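Local atomic coordinates of putative ketosteroid isomerase (Parabacteroides distasonis ATCC 8503, PDB entry 3KE7), a protein that is probably a ketosteroid isomerase-like member of the SnoaL/NTF2 superfamily, forming a dimer and binding a bicine molecule in its pocket. Residues B[25-30]-B[75-80]; B[43-48]-B[62-67]; B[95-100]-B[104-109]; B[113-116]-B[120-123]. All blocks are in the same frame, centred on the assembly; numbering follows the deposited sequence.

Contact 1 of 4, residues B[25-30]-B[75-80]; sequences EALAST and FDMIRP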
loop_
_atom_site.group_PDB
_atom_site.type_symbol
_atom_site.label_atom_id
_atom_site.label_comp_id
_atom_site.label_asym_id
_atom_site.label_seq_id
_atom_site.Cartn_x
_atom_site.Cartn_y
_atom_site.Cartn_z
ATOM N N GLU B 25 -16.639 -5.560 -6.762
ATOM C CA GLU B 25 -17.534 -6.656 -6.332
ATOM C C GLU B 25 -17.484 -6.820 -4.813
ATOM O O GLU B 25 -18.496 -6.974 -4.173
ATOM C CB GLU B 25 -17.153 -7.950 -7.026
ATOM C CG GLU B 25 -18.020 -9.115 -6.585
ATOM C CD GLU B 25 -17.696 -10.397 -7.283
ATOM O OE1 GLU B 25 -16.497 -10.685 -7.502
ATOM O OE2 GLU B 25 -18.663 -11.135 -7.602
ATOM N N ALA B 26 -16.286 -6.809 -4.233
ATOM C CA ALA B 26 -16.140 -6.991 -2.803
ATOM C C ALA B 26 -16.741 -5.789 -2.057
ATOM O O ALA B 26 -17.339 -5.919 -0.999
ATOM C CB ALA B 26 -14.651 -7.155 -2.450
ATOM N N LEU B 27 -16.492 -4.588 -2.575
ATOM C CA LEU B 27 -17.032 -3.402 -1.942
ATOM C C LEU B 27 -18.536 -3.381 -1.856
ATOM O O LEU B 27 -19.098 -2.892 -0.857
ATOM C CB LEU B 27 -16.566 -2.129 -2.688
ATOM C CG LEU B 27 -15.095 -1.773 -2.407
ATOM C CD1 LEU B 27 -14.605 -0.806 -3.420
ATOM C CD2 LEU B 27 -14.986 -1.250 -1.000
ATOM N N ALA B 28 -19.180 -3.803 -2.944
ATOM C CA ALA B 28 -20.635 -3.798 -3.056
ATOM C C ALA B 28 -21.276 -5.122 -2.645
ATOM O O ALA B 28 -22.503 -5.234 -2.703
ATOM C CB ALA B 28 -21.005 -3.459 -4.477
ATOM N N SER B 29 -20.488 -6.098 -2.188
ATOM C CA SER B 29 -21.023 -7.429 -1.856
ATOM C C SER B 29 -21.998 -7.380 -0.703
ATOM O O SER B 29 -21.801 -6.636 0.253
ATOM C CB SER B 29 -19.901 -8.390 -1.476
ATOM O OG SER B 29 -20.404 -9.689 -1.168
ATOM N N THR B 30 -23.003 -8.233 -0.787
ATOM C CA THR B 30 -23.941 -8.450 0.284
ATOM C C THR B 30 -23.282 -9.282 1.407
ATOM O O THR B 30 -23.797 -9.332 2.547
ATOM C CB THR B 30 -25.222 -9.198 -0.250
ATOM O OG1 THR B 30 -24.854 -10.519 -0.707
ATOM C CG2 THR B 30 -25.856 -8.440 -1.371
ATOM N N PHE B 75 -21.148 4.298 -4.046
ATOM C CA PHE B 75 -19.766 4.739 -3.950
ATOM C C PHE B 75 -19.239 4.969 -5.339
ATOM O O PHE B 75 -19.722 4.378 -6.279
ATOM C CB PHE B 75 -18.906 3.701 -3.198
ATOM C CG PHE B 75 -18.874 2.305 -3.832
ATOM C CD1 PHE B 75 -18.105 2.045 -4.963
ATOM C CD2 PHE B 75 -19.579 1.242 -3.253
ATOM C CE1 PHE B 75 -18.045 0.737 -5.520
ATOM C CE2 PHE B 75 -19.538 -0.042 -3.811
ATOM C CZ PHE B 75 -18.759 -0.292 -4.947
ATOM N N ASP B 76 -18.246 5.871 -5.462
ATOM C CA ASP B 76 -17.582 6.195 -6.723
ATOM C C ASP B 76 -16.082 5.873 -6.567
ATOM O O ASP B 76 -15.424 6.459 -5.685
ATOM C CB ASP B 76 -17.660 7.699 -7.046
ATOM C CG ASP B 76 -19.084 8.206 -7.254
ATOM O OD1 ASP B 76 -19.927 7.476 -7.827
ATOM O OD2 ASP B 76 -19.338 9.369 -6.867
HETATM N N MSE B 77 -15.546 5.026 -7.455
HETATM C CA MSE B 77 -14.112 4.697 -7.469
HETATM C C MSE B 77 -13.381 5.643 -8.419
HETATM O O MSE B 77 -13.584 5.622 -9.638
HETATM C CB MSE B 77 -13.875 3.223 -7.827
HETATM C CG MSE B 77 -12.390 2.848 -7.934
HETATM SE SE MSE B 77 -12.136 0.923 -8.230
HETATM C CE MSE B 77 -12.761 0.200 -6.511
ATOM N N ILE B 78 -12.445 6.424 -7.864
ATOM C CA ILE B 78 -11.818 7.510 -8.545
ATOM C C ILE B 78 -10.415 7.184 -9.035
ATOM O O ILE B 78 -9.565 6.788 -8.220
ATOM C CB ILE B 78 -11.772 8.710 -7.565
ATOM C CG1 ILE B 78 -13.208 9.132 -7.187
ATOM C CG2 ILE B 78 -11.003 9.862 -8.148
ATOM C CD1 ILE B 78 -13.313 9.976 -5.923
ATOM N N ARG B 79 -10.212 7.251 -10.359
ATOM C CA ARG B 79 -8.916 7.007 -11.046
ATOM C C ARG B 79 -8.193 5.727 -10.582
ATOM O O ARG B 79 -7.062 5.738 -10.230
ATOM C CB ARG B 79 -7.980 8.203 -10.906
ATOM C CG ARG B 79 -8.591 9.568 -11.328
ATOM C CD ARG B 79 -7.502 10.613 -11.702
ATOM N NE ARG B 79 -6.369 10.628 -10.763
ATOM C CZ ARG B 79 -6.313 11.316 -9.625
ATOM N NH1 ARG B 79 -7.305 12.080 -9.249
ATOM N NH2 ARG B 79 -5.255 11.198 -8.834
ATOM N N PRO B 80 -8.886 4.597 -10.622
ATOM C CA PRO B 80 -8.167 3.411 -10.232
ATOM C C PRO B 80 -6.991 3.119 -11.165
ATOM O O PRO B 80 -7.136 3.216 -12.437
ATOM C CB PRO B 80 -9.224 2.308 -10.360
ATOM C CG PRO B 80 -10.245 2.810 -11.358
ATOM C CD PRO B 80 -10.260 4.329 -11.089
#
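In the cone-shaped NTF2-like fold of this protein, the long helix 15-28 lies across the curved sheet, and its last turn meets the outer strand 74-85 through Leu27, Ala28, Phe75 and Met77. The contact is wholly apolar. Phe75 CG lies between the backbone N and the carbonyl carbon (chi1 59°), which raises the ring toward the end of the helix. There Phe75 CZ meets Leu27 CB at 3.6 Å, and the ring edge abuts the methyl of Ala28, with Phe75 CE2 3.8 Å from Ala28 CB. Replacing Phe75 by an alanine would probably open a gap beneath the last helical turn, leaving Leu27 CB and Ala28 CB without their aromatic neighbour. Phe75 also packs on Leu95 of the adjoining strand, and Leu27 on Phe35 of helix 34-38. Leu27 also comes within about 4 Å of the bound bicine, so this junction borders the ligand pocket. Two residues along the strand, selenomethionine Met77 reaches up in an extended chain that bends only at its end (chi3 -68°). It crosses Leu27 at roughly a right angle, with Met77 CE 3.7 Å from Leu27 CD1.

Contact 2 of 4, residues B[43-48]-B[62-67]; sequences VIYFDP and TYYKGM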
loop_
_atom_site.group_PDB
_atom_site.type_symbol
_atom_site.label_atom_id
_atom_site.label_comp_id
_atom_site.label_asym_id
_atom_site.label_seq_id
_atom_site.Cartn_x
_atom_site.Cartn_y
_atom_site.Cartn_z
ATOM N N VAL B 43 -2.152 -11.841 4.858
ATOM C CA VAL B 43 -2.610 -10.491 4.619
ATOM C C VAL B 43 -2.213 -9.537 5.765
ATOM O O VAL B 43 -2.236 -9.897 6.931
ATOM C CB VAL B 43 -4.139 -10.498 4.395
ATOM C CG1 VAL B 43 -4.900 -10.958 5.713
ATOM C CG2 VAL B 43 -4.636 -9.149 3.910
ATOM N N ILE B 44 -1.869 -8.322 5.384
ATOM C CA ILE B 44 -1.610 -7.226 6.280
ATOM C C ILE B 44 -2.673 -6.180 5.966
ATOM O O ILE B 44 -2.922 -5.858 4.822
ATOM C CB ILE B 44 -0.196 -6.626 6.048
ATOM C CG1 ILE B 44 0.906 -7.662 6.215
ATOM C CG2 ILE B 44 0.038 -5.396 6.935
ATOM C CD1 ILE B 44 1.001 -8.241 7.528
ATOM N N TYR B 45 -3.240 -5.568 6.993
ATOM C CA TYR B 45 -4.345 -4.618 6.829
ATOM C C TYR B 45 -4.234 -3.414 7.770
ATOM O O TYR B 45 -3.911 -3.541 8.967
ATOM C CB TYR B 45 -5.660 -5.366 7.173
ATOM C CG TYR B 45 -6.938 -4.534 7.170
ATOM C CD1 TYR B 45 -7.268 -3.776 8.262
ATOM C CD2 TYR B 45 -7.854 -4.562 6.082
ATOM C CE1 TYR B 45 -8.397 -3.028 8.292
ATOM C CE2 TYR B 45 -8.996 -3.830 6.114
ATOM C CZ TYR B 45 -9.249 -3.022 7.226
ATOM O OH TYR B 45 -10.423 -2.272 7.269
ATOM N N PHE B 46 -4.480 -2.227 7.203
ATOM C CA PHE B 46 -4.597 -0.989 7.924
ATOM C C PHE B 46 -5.934 -0.316 7.624
ATOM O O PHE B 46 -6.408 -0.321 6.493
ATOM C CB PHE B 46 -3.576 0.068 7.457
ATOM C CG PHE B 46 -2.123 -0.272 7.589
ATOM C CD1 PHE B 46 -1.393 0.059 8.735
ATOM C CD2 PHE B 46 -1.419 -0.798 6.523
ATOM C CE1 PHE B 46 0.004 -0.123 8.796
ATOM C CE2 PHE B 46 -0.010 -0.989 6.644
ATOM C CZ PHE B 46 0.663 -0.636 7.744
ATOM N N ASP B 47 -6.475 0.361 8.638
ATOM C CA ASP B 47 -7.572 1.295 8.423
ATOM C C ASP B 47 -7.500 2.331 9.540
ATOM O O ASP B 47 -6.706 2.192 10.442
ATOM C CB ASP B 47 -8.973 0.652 8.256
ATOM C CG ASP B 47 -9.603 0.162 9.540
ATOM O OD1 ASP B 47 -9.335 0.673 10.654
ATOM O OD2 ASP B 47 -10.532 -0.715 9.420
ATOM N N PRO B 48 -8.275 3.385 9.452
ATOM C CA PRO B 48 -8.130 4.483 10.418
ATOM C C PRO B 48 -8.542 4.196 11.822
ATOM O O PRO B 48 -8.339 5.079 12.669
ATOM C CB PRO B 48 -9.026 5.583 9.825
ATOM C CG PRO B 48 -9.064 5.292 8.388
ATOM C CD PRO B 48 -9.127 3.804 8.325
ATOM N N THR B 62 -11.342 -12.041 12.465
ATOM C CA THR B 62 -11.865 -11.590 13.753
ATOM C C THR B 62 -12.335 -10.146 13.715
ATOM O O THR B 62 -13.404 -9.808 14.225
ATOM C CB THR B 62 -10.783 -11.786 14.837
ATOM O OG1 THR B 62 -10.480 -13.184 14.885
ATOM C CG2 THR B 62 -11.280 -11.295 16.223
ATOM N N TYR B 63 -11.554 -9.275 13.078
ATOM C CA TYR B 63 -11.920 -7.874 12.942
ATOM C C TYR B 63 -13.217 -7.708 12.107
ATOM O O TYR B 63 -14.171 -7.021 12.502
ATOM C CB TYR B 63 -10.763 -7.125 12.281
ATOM C CG TYR B 63 -10.990 -5.663 12.096
ATOM C CD1 TYR B 63 -11.208 -4.843 13.178
ATOM C CD2 TYR B 63 -10.958 -5.086 10.829
ATOM C CE1 TYR B 63 -11.408 -3.487 13.009
ATOM C CE2 TYR B 63 -11.102 -3.739 10.656
ATOM C CZ TYR B 63 -11.359 -2.947 11.757
ATOM O OH TYR B 63 -11.576 -1.570 11.637
ATOM N N TYR B 64 -13.254 -8.379 10.961
ATOM C CA TYR B 64 -14.393 -8.279 10.068
ATOM C C TYR B 64 -15.669 -8.881 10.644
ATOM O O TYR B 64 -16.781 -8.429 10.336
ATOM C CB TYR B 64 -14.068 -8.952 8.700
ATOM C CG TYR B 64 -13.573 -8.011 7.664
ATOM C CD1 TYR B 64 -12.292 -7.561 7.654
ATOM C CD2 TYR B 64 -14.424 -7.583 6.677
ATOM C CE1 TYR B 64 -11.833 -6.702 6.677
ATOM C CE2 TYR B 64 -14.002 -6.701 5.694
ATOM C CZ TYR B 64 -12.707 -6.271 5.691
ATOM O OH TYR B 64 -12.341 -5.370 4.687
ATOM N N LYS B 65 -15.532 -9.851 11.539
ATOM C CA LYS B 65 -16.698 -10.430 12.190
ATOM C C LYS B 65 -17.464 -9.385 12.997
ATOM O O LYS B 65 -18.656 -9.551 13.213
ATOM C CB LYS B 65 -16.286 -11.559 13.126
ATOM C CG LYS B 65 -15.945 -12.848 12.404
ATOM C CD LYS B 65 -15.280 -13.923 13.327
ATOM C CE LYS B 65 -16.052 -14.197 14.572
ATOM N NZ LYS B 65 -17.312 -15.000 14.320
ATOM N N GLY B 66 -16.803 -8.312 13.400
ATOM C CA GLY B 66 -17.441 -7.273 14.206
ATOM C C GLY B 66 -17.964 -6.109 13.396
ATOM O O GLY B 66 -18.569 -5.212 13.955
HETATM N N MSE B 67 -17.711 -6.097 12.085
HETATM C CA MSE B 67 -18.123 -4.985 11.257
HETATM C C MSE B 67 -19.395 -5.242 10.507
HETATM O O MSE B 67 -19.667 -6.335 10.052
HETATM C CB MSE B 67 -17.025 -4.625 10.248
HETATM C CG MSE B 67 -15.857 -3.876 10.882
HETATM SE SE MSE B 67 -14.713 -2.984 9.649
HETATM C CE MSE B 67 -14.045 -4.530 8.852
HETATM O O HOH W 1 -12.650 -2.748 5.627
#
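Tyr45, on strand 43-46, faces helix 57-65 of the NTF2-like fold and meets both Tyr63 and Tyr64 there, so that three tyrosines meet between helix and strand. With its CG trans to the backbone N (chi1 176°), the Tyr45 ring extends from the strand and runs crosswise to both helix side chains. Tyr45 CE1 lies 3.7 Å from Tyr63 CE2, the two ring planes inclined at 57°. Tyr45 also meets Tyr64, its CE2 lying 3.9 Å from Tyr64 OH. A water links the two hydroxyls: it donates to Tyr45 OH and is hydrogen-bonded to Tyr64 OH, each at 2.8 Å. The Tyr64 ring is covered on one face by selenomethionine Met67, whose CE sits over its centre, and the Tyr64 side chain comes within about 4 Å of the bound bicine.

Beyond Phe46, which packs on Asn107 of the second subunit, the buried Asp47 accepts from two of the tyrosine hydroxyls. The Asp47 and Tyr63 side chains come from opposite directions, Asp47 OD2 at the edge of the ring and the carboxylate turned 53° from the ring plane. Two bonds to this one oxygen would hold it firmly in place. Tyr45 OH donates to Asp47 OD2 at 2.7 Å on the anti side, while the remaining carboxylate oxygen, OD1, accepts from Ser49 N. Tyr63 OH donates the second bond, reaching the syn lone pair of Asp47 OD2 at 2.6 Å.

Contact 3 of 4, residues B[95-100]-B[104-109]; sequences LDSYLS and IKWNCT. With BCN (bicine), chain F.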
loop_
_atom_site.group_PDB
_atom_site.type_symbol
_atom_site.label_atom_id
_atom_site.label_comp_id
_atom_site.label_asym_id
_atom_site.label_seq_id
_atom_site.Cartn_x
_atom_site.Cartn_y
_atom_site.Cartn_z
ATOM N N LEU B 95 -11.934 6.619 -3.168
ATOM C CA LEU B 95 -13.302 6.141 -3.135
ATOM C C LEU B 95 -14.181 7.098 -2.392
ATOM O O LEU B 95 -13.913 7.404 -1.252
ATOM C CB LEU B 95 -13.371 4.787 -2.429
ATOM C CG LEU B 95 -14.728 4.008 -2.512
ATOM C CD1 LEU B 95 -14.862 3.420 -3.874
ATOM C CD2 LEU B 95 -14.768 2.893 -1.463
ATOM N N ASP B 96 -15.235 7.596 -3.042
ATOM C CA ASP B 96 -16.272 8.369 -2.327
ATOM C C ASP B 96 -17.429 7.371 -1.926
ATOM O O ASP B 96 -18.025 6.806 -2.783
ATOM C CB ASP B 96 -16.811 9.494 -3.209
ATOM C CG ASP B 96 -15.829 10.643 -3.412
ATOM O OD1 ASP B 96 -14.779 10.726 -2.739
ATOM O OD2 ASP B 96 -16.127 11.466 -4.301
ATOM N N SER B 97 -17.602 7.138 -0.628
ATOM C CA SER B 97 -18.586 6.206 -0.054
ATOM C C SER B 97 -19.739 7.015 0.512
ATOM O O SER B 97 -19.559 7.722 1.511
ATOM C CB SER B 97 -17.925 5.398 1.079
ATOM O OG SER B 97 -18.775 4.389 1.623
ATOM N N TYR B 98 -20.917 6.826 -0.060
ATOM C CA TYR B 98 -22.129 7.556 0.359
ATOM C C TYR B 98 -22.928 6.784 1.417
ATOM O O TYR B 98 -23.622 5.823 1.095
ATOM C CB TYR B 98 -22.972 7.840 -0.864
ATOM C CG TYR B 98 -22.331 8.855 -1.784
ATOM C CD1 TYR B 98 -21.360 8.479 -2.725
ATOM C CD2 TYR B 98 -22.670 10.202 -1.696
ATOM C CE1 TYR B 98 -20.766 9.407 -3.547
ATOM C CE2 TYR B 98 -22.073 11.140 -2.514
ATOM C CZ TYR B 98 -21.123 10.746 -3.433
ATOM O OH TYR B 98 -20.538 11.688 -4.236
ATOM N N LEU B 99 -22.756 7.176 2.683
ATOM C CA LEU B 99 -23.503 6.587 3.795
ATOM C C LEU B 99 -24.816 7.383 3.925
ATOM O O LEU B 99 -24.801 8.524 4.419
ATOM C CB LEU B 99 -22.696 6.652 5.114
ATOM C CG LEU B 99 -21.259 6.090 5.136
ATOM C CD1 LEU B 99 -20.745 5.991 6.573
ATOM C CD2 LEU B 99 -21.174 4.733 4.466
ATOM N N SER B 100 -25.921 6.789 3.452
ATOM C CA SER B 100 -27.267 7.427 3.445
ATOM C C SER B 100 -27.191 8.909 3.026
ATOM O O SER B 100 -27.201 9.211 1.826
ATOM C CB SER B 100 -27.981 7.254 4.796
ATOM N N ILE B 104 -18.066 9.463 2.886
ATOM C CA ILE B 104 -16.724 9.299 3.382
ATOM C C ILE B 104 -15.801 9.193 2.166
ATOM O O ILE B 104 -16.055 8.428 1.240
ATOM C CB ILE B 104 -16.525 8.058 4.287
ATOM C CG1 ILE B 104 -17.480 8.068 5.471
ATOM C CG2 ILE B 104 -15.044 8.027 4.810
ATOM C CD1 ILE B 104 -17.330 6.827 6.375
ATOM N N LYS B 105 -14.768 10.029 2.159
ATOM C CA LYS B 105 -13.753 10.005 1.095
ATOM C C LYS B 105 -12.530 9.214 1.580
ATOM O O LYS B 105 -11.952 9.534 2.616
ATOM C CB LYS B 105 -13.358 11.444 0.687
ATOM C CG LYS B 105 -14.505 12.324 0.151
ATOM C CD LYS B 105 -13.999 13.716 -0.162
ATOM C CE LYS B 105 -13.108 13.692 -1.414
ATOM N NZ LYS B 105 -13.875 13.351 -2.650
ATOM N N TRP B 106 -12.146 8.219 0.782
ATOM C CA TRP B 106 -11.091 7.290 1.121
ATOM C C TRP B 106 -9.957 7.268 0.094
ATOM O O TRP B 106 -10.159 7.514 -1.070
ATOM C CB TRP B 106 -11.646 5.856 1.142
ATOM C CG TRP B 106 -12.710 5.543 2.138
ATOM C CD1 TRP B 106 -14.067 5.594 1.927
ATOM C CD2 TRP B 106 -12.530 5.075 3.478
ATOM N NE1 TRP B 106 -14.740 5.191 3.056
ATOM C CE2 TRP B 106 -13.820 4.850 4.020
ATOM C CE3 TRP B 106 -11.410 4.779 4.264
ATOM C CZ2 TRP B 106 -14.016 4.379 5.321
ATOM C CZ3 TRP B 106 -11.616 4.315 5.561
ATOM C CH2 TRP B 106 -12.908 4.117 6.067
ATOM N N ASN B 107 -8.777 6.957 0.620
ATOM C CA ASN B 107 -7.592 6.513 -0.118
ATOM C C ASN B 107 -7.512 4.982 0.088
ATOM O O ASN B 107 -7.781 4.480 1.188
ATOM C CB ASN B 107 -6.336 7.087 0.520
ATOM C CG ASN B 107 -6.309 8.585 0.566
ATOM O OD1 ASN B 107 -6.442 9.260 -0.465
ATOM N ND2 ASN B 107 -6.059 9.135 1.765
ATOM N N CYS B 108 -7.095 4.261 -0.938
ATOM C CA CYS B 108 -6.908 2.829 -0.820
ATOM C C CYS B 108 -5.763 2.281 -1.658
ATOM O O CYS B 108 -5.669 2.584 -2.865
ATOM C CB CYS B 108 -8.189 2.088 -1.189
ATOM S SG CYS B 108 -8.121 0.286 -0.857
ATOM N N THR B 109 -4.946 1.448 -1.018
ATOM C CA THR B 109 -3.993 0.613 -1.696
ATOM C C THR B 109 -4.324 -0.848 -1.398
ATOM O O THR B 109 -4.333 -1.254 -0.218
ATOM C CB THR B 109 -2.580 0.872 -1.237
ATOM O OG1 THR B 109 -2.278 2.252 -1.394
ATOM C CG2 THR B 109 -1.556 -0.006 -2.018
HETATM N N1 BCN F . -14.417 0.156 4.043
HETATM C C1 BCN F . -13.990 0.042 5.444
HETATM C C2 BCN F . -15.013 0.720 6.373
HETATM O O21 BCN F . -14.739 0.905 7.578
HETATM O O22 BCN F . -16.109 1.077 5.890
HETATM C C3 BCN F . -14.024 -1.038 3.274
HETATM C C4 BCN F . -15.028 -2.171 3.488
HETATM O O4 BCN F . -16.326 -1.596 3.268
HETATM C C5 BCN F . -13.782 1.335 3.479
HETATM C C6 BCN F . -14.541 1.796 2.262
HETATM O O6 BCN F . -15.964 1.856 2.551
HETATM O O HOH W 2 -17.276 3.985 3.699
#
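The indole of Trp106 is sandwiched between bicine and the residue two places before it in the strand. Over one face lie bicine carbons C5 and C6, with Trp106 NE1 3.5 Å from C6; the opposite face carries Ile104 CG2, displaced toward the ring's rim. Leu95 O and Ser97 CB sit at the indole edge, in its plane, the latter 3.8 Å from Trp106 NE1. Trp127 adds an edge-to-face partner. One water ties the edge to the ligand: it accepts from Trp106 NE1 at 2.9 Å and is also hydrogen-bonded to Ser97 OG and bicine O6. An alanine in place of Trp106 would probably strip the ligand of this flat wall and leave the water without its N-H donor.

Beneath these side chains the strands pair antiparallel. Leu95 and Trp106 exchange two backbone hydrogen bonds, as do Ser97 and Ile104, whose Ser97 N to Ile104 O bond is 2.7 Å and nearly straight at 175°. The non-hydrogen-bonded pair between them, Asp96 and Lys105, turns to the other face of the sheet. There the side chains run alongside one another, and the lysine bends at its last two torsions to set NZ 2.8 Å from Asp96 OD1 in a salt bridge. Farther along, Leu99 CD1 meets Ile104 CD1 at 3.5 Å. Leu95, Ser97 and Trp106 thus line the bicine site from the concave sheet of an NTF2-like cone, the surface on which ketosteroid isomerase relatives bind their ligands, with these three residues carried by the β-hairpin of strands 88-99 and 102-114.

Contact 4 of 4, residues B[113-116]-B[120-123]; sequences RRNP and WKII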
loop_
_atom_site.group_PDB
_atom_site.type_symbol
_atom_site.label_atom_id
_atom_site.label_comp_id
_atom_site.label_asym_id
_atom_site.label_seq_id
_atom_site.Cartn_x
_atom_site.Cartn_y
_atom_site.Cartn_z
ATOM N N ARG B 113 -2.047 -10.835 -5.148
ATOM C CA ARG B 113 -1.063 -11.785 -5.570
ATOM C C ARG B 113 -1.758 -12.940 -6.237
ATOM O O ARG B 113 -2.737 -13.457 -5.694
ATOM C CB ARG B 113 -0.218 -12.292 -4.377
ATOM C CG ARG B 113 0.866 -13.359 -4.760
ATOM C CD ARG B 113 1.702 -13.819 -3.574
ATOM N NE ARG B 113 0.834 -14.410 -2.578
ATOM C CZ ARG B 113 0.976 -14.305 -1.242
ATOM N NH1 ARG B 113 1.994 -13.637 -0.685
ATOM N NH2 ARG B 113 0.063 -14.855 -0.443
ATOM N N ARG B 114 -1.253 -13.334 -7.400
ATOM C CA ARG B 114 -1.811 -14.446 -8.133
ATOM C C ARG B 114 -1.219 -15.718 -7.548
ATOM O O ARG B 114 0.000 -15.869 -7.531
ATOM C CB ARG B 114 -1.475 -14.319 -9.624
ATOM C CG ARG B 114 -2.157 -15.431 -10.480
ATOM C CD ARG B 114 -1.897 -15.212 -11.967
ATOM N NE ARG B 114 -0.468 -15.197 -12.202
ATOM C CZ ARG B 114 0.164 -14.421 -13.085
ATOM N NH1 ARG B 114 -0.508 -13.584 -13.893
ATOM N NH2 ARG B 114 1.488 -14.480 -13.153
ATOM N N ASN B 115 -2.080 -16.590 -7.043
ATOM C CA ASN B 115 -1.660 -17.871 -6.498
ATOM C C ASN B 115 -1.486 -18.880 -7.640
ATOM O O ASN B 115 -1.868 -18.596 -8.771
ATOM C CB ASN B 115 -2.581 -18.364 -5.341
ATOM C CG ASN B 115 -4.027 -18.843 -5.775
ATOM O OD1 ASN B 115 -4.287 -19.236 -6.932
ATOM N ND2 ASN B 115 -4.953 -18.897 -4.755
ATOM N N PRO B 116 -0.835 -20.021 -7.357
ATOM C CA PRO B 116 -0.631 -21.052 -8.404
ATOM C C PRO B 116 -1.909 -21.523 -9.087
ATOM O O PRO B 116 -1.867 -21.931 -10.254
ATOM C CB PRO B 116 0.012 -22.191 -7.635
ATOM C CG PRO B 116 0.851 -21.517 -6.611
ATOM C CD PRO B 116 0.120 -20.197 -6.245
ATOM N N TRP B 120 -6.429 -14.570 -7.785
ATOM C CA TRP B 120 -5.816 -13.352 -7.258
ATOM C C TRP B 120 -6.366 -13.078 -5.860
ATOM O O TRP B 120 -7.605 -12.991 -5.680
ATOM C CB TRP B 120 -6.122 -12.175 -8.137
ATOM C CG TRP B 120 -5.473 -12.275 -9.438
ATOM C CD1 TRP B 120 -5.940 -12.972 -10.532
ATOM C CD2 TRP B 120 -4.216 -11.700 -9.841
ATOM N NE1 TRP B 120 -5.073 -12.829 -11.585
ATOM C CE2 TRP B 120 -4.014 -12.050 -11.194
ATOM C CE3 TRP B 120 -3.232 -10.951 -9.195
ATOM C CZ2 TRP B 120 -2.882 -11.659 -11.904
ATOM C CZ3 TRP B 120 -2.151 -10.534 -9.907
ATOM C CH2 TRP B 120 -1.963 -10.901 -11.243
ATOM N N LYS B 121 -5.472 -13.033 -4.871
ATOM C CA LYS B 121 -5.862 -12.818 -3.500
ATOM C C LYS B 121 -5.172 -11.589 -2.942
ATOM O O LYS B 121 -4.021 -11.319 -3.256
ATOM C CB LYS B 121 -5.455 -14.012 -2.683
ATOM C CG LYS B 121 -5.935 -15.357 -3.182
ATOM C CD LYS B 121 -7.394 -15.492 -3.122
ATOM C CE LYS B 121 -7.912 -15.696 -1.780
ATOM N NZ LYS B 121 -9.173 -16.566 -1.962
ATOM N N ILE B 122 -5.878 -10.892 -2.045
ATOM C CA ILE B 122 -5.346 -9.714 -1.402
ATOM C C ILE B 122 -4.333 -10.133 -0.305
ATOM O O ILE B 122 -4.635 -10.925 0.590
ATOM C CB ILE B 122 -6.464 -8.849 -0.787
ATOM C CG1 ILE B 122 -7.345 -8.289 -1.901
ATOM C CG2 ILE B 122 -5.884 -7.701 0.060
ATOM C CD1 ILE B 122 -8.614 -7.600 -1.380
ATOM N N ILE B 123 -3.127 -9.565 -0.411
ATOM C CA ILE B 123 -2.083 -9.754 0.566
ATOM C C ILE B 123 -1.812 -8.483 1.383
ATOM O O ILE B 123 -1.172 -8.554 2.407
ATOM C CB ILE B 123 -0.771 -10.290 -0.020
ATOM C CG1 ILE B 123 -0.099 -9.300 -0.935
ATOM C CG2 ILE B 123 -1.088 -11.579 -0.798
ATOM C CD1 ILE B 123 1.374 -9.680 -1.254
#
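Arg114 and Trp120 lie side by side and point the same way from a non-hydrogen-bonded pair in the antiparallel strands. Arg114 CB stands squarely over the six-membered ring of the indole, 3.5 Å from its centroid and 2° off the ring normal, a CH-pi contact. The chain then continues along the ring before bending at chi3, which carries Arg114 NH1 to 3.6 Å from Trp120 CZ2. Its guanidinium is steeply inclined to the indole rather than stacked on it, the planes 68° apart. Glu13 accepts a hydrogen bond from Trp120 NE1, and helix 15-28 packs against the indole.

On the other face of the sheet, Arg113 and Ile123 cross at about a right angle. The methyl Ile123 CG2 sits over the centre of one guanidinium face, 3.4 Å from Arg113 CZ, leaving the N-H groups in the plane to serve other partners: NH2 makes salt bridges to Asp42 and Asp40. Next to this pair run two backbone hydrogen bonds, Arg113 N to Lys121 O at 2.8 Å and Lys121 N to Arg113 O at 2.9 Å. These reciprocal bonds make Arg113 and Lys121 a hydrogen-bonded antiparallel pair, close to the turn of the β-hairpin of strands 102-114 and 120-129 in the NTF2-like sheet.

All four contacts reach the one mixed sheet of the subunit. Along the chain, contact 2 is nested inside the loop closed by contact 1; contacts 3 and 4 follow in series. Contact 1 and contact 3, with centres about 9 Å apart, touch through neighbouring strands 74-85 and 88-99. Contacts 3 and 4 share strand 102-114, but their centres lie about 24 Å apart. Contact 2 meets contact 4 where strand 43-46 adjoins strand 120-129, and touches contact 3 through Pro48 and Trp106. Contacts 1 and 2 border the bicine pocket through Leu27 and Tyr64, and contact 3 supplies Leu95, Ser97 and Trp106 to it, whereas contact 4 lies at the turn end of the hairpin 102-114/120-129.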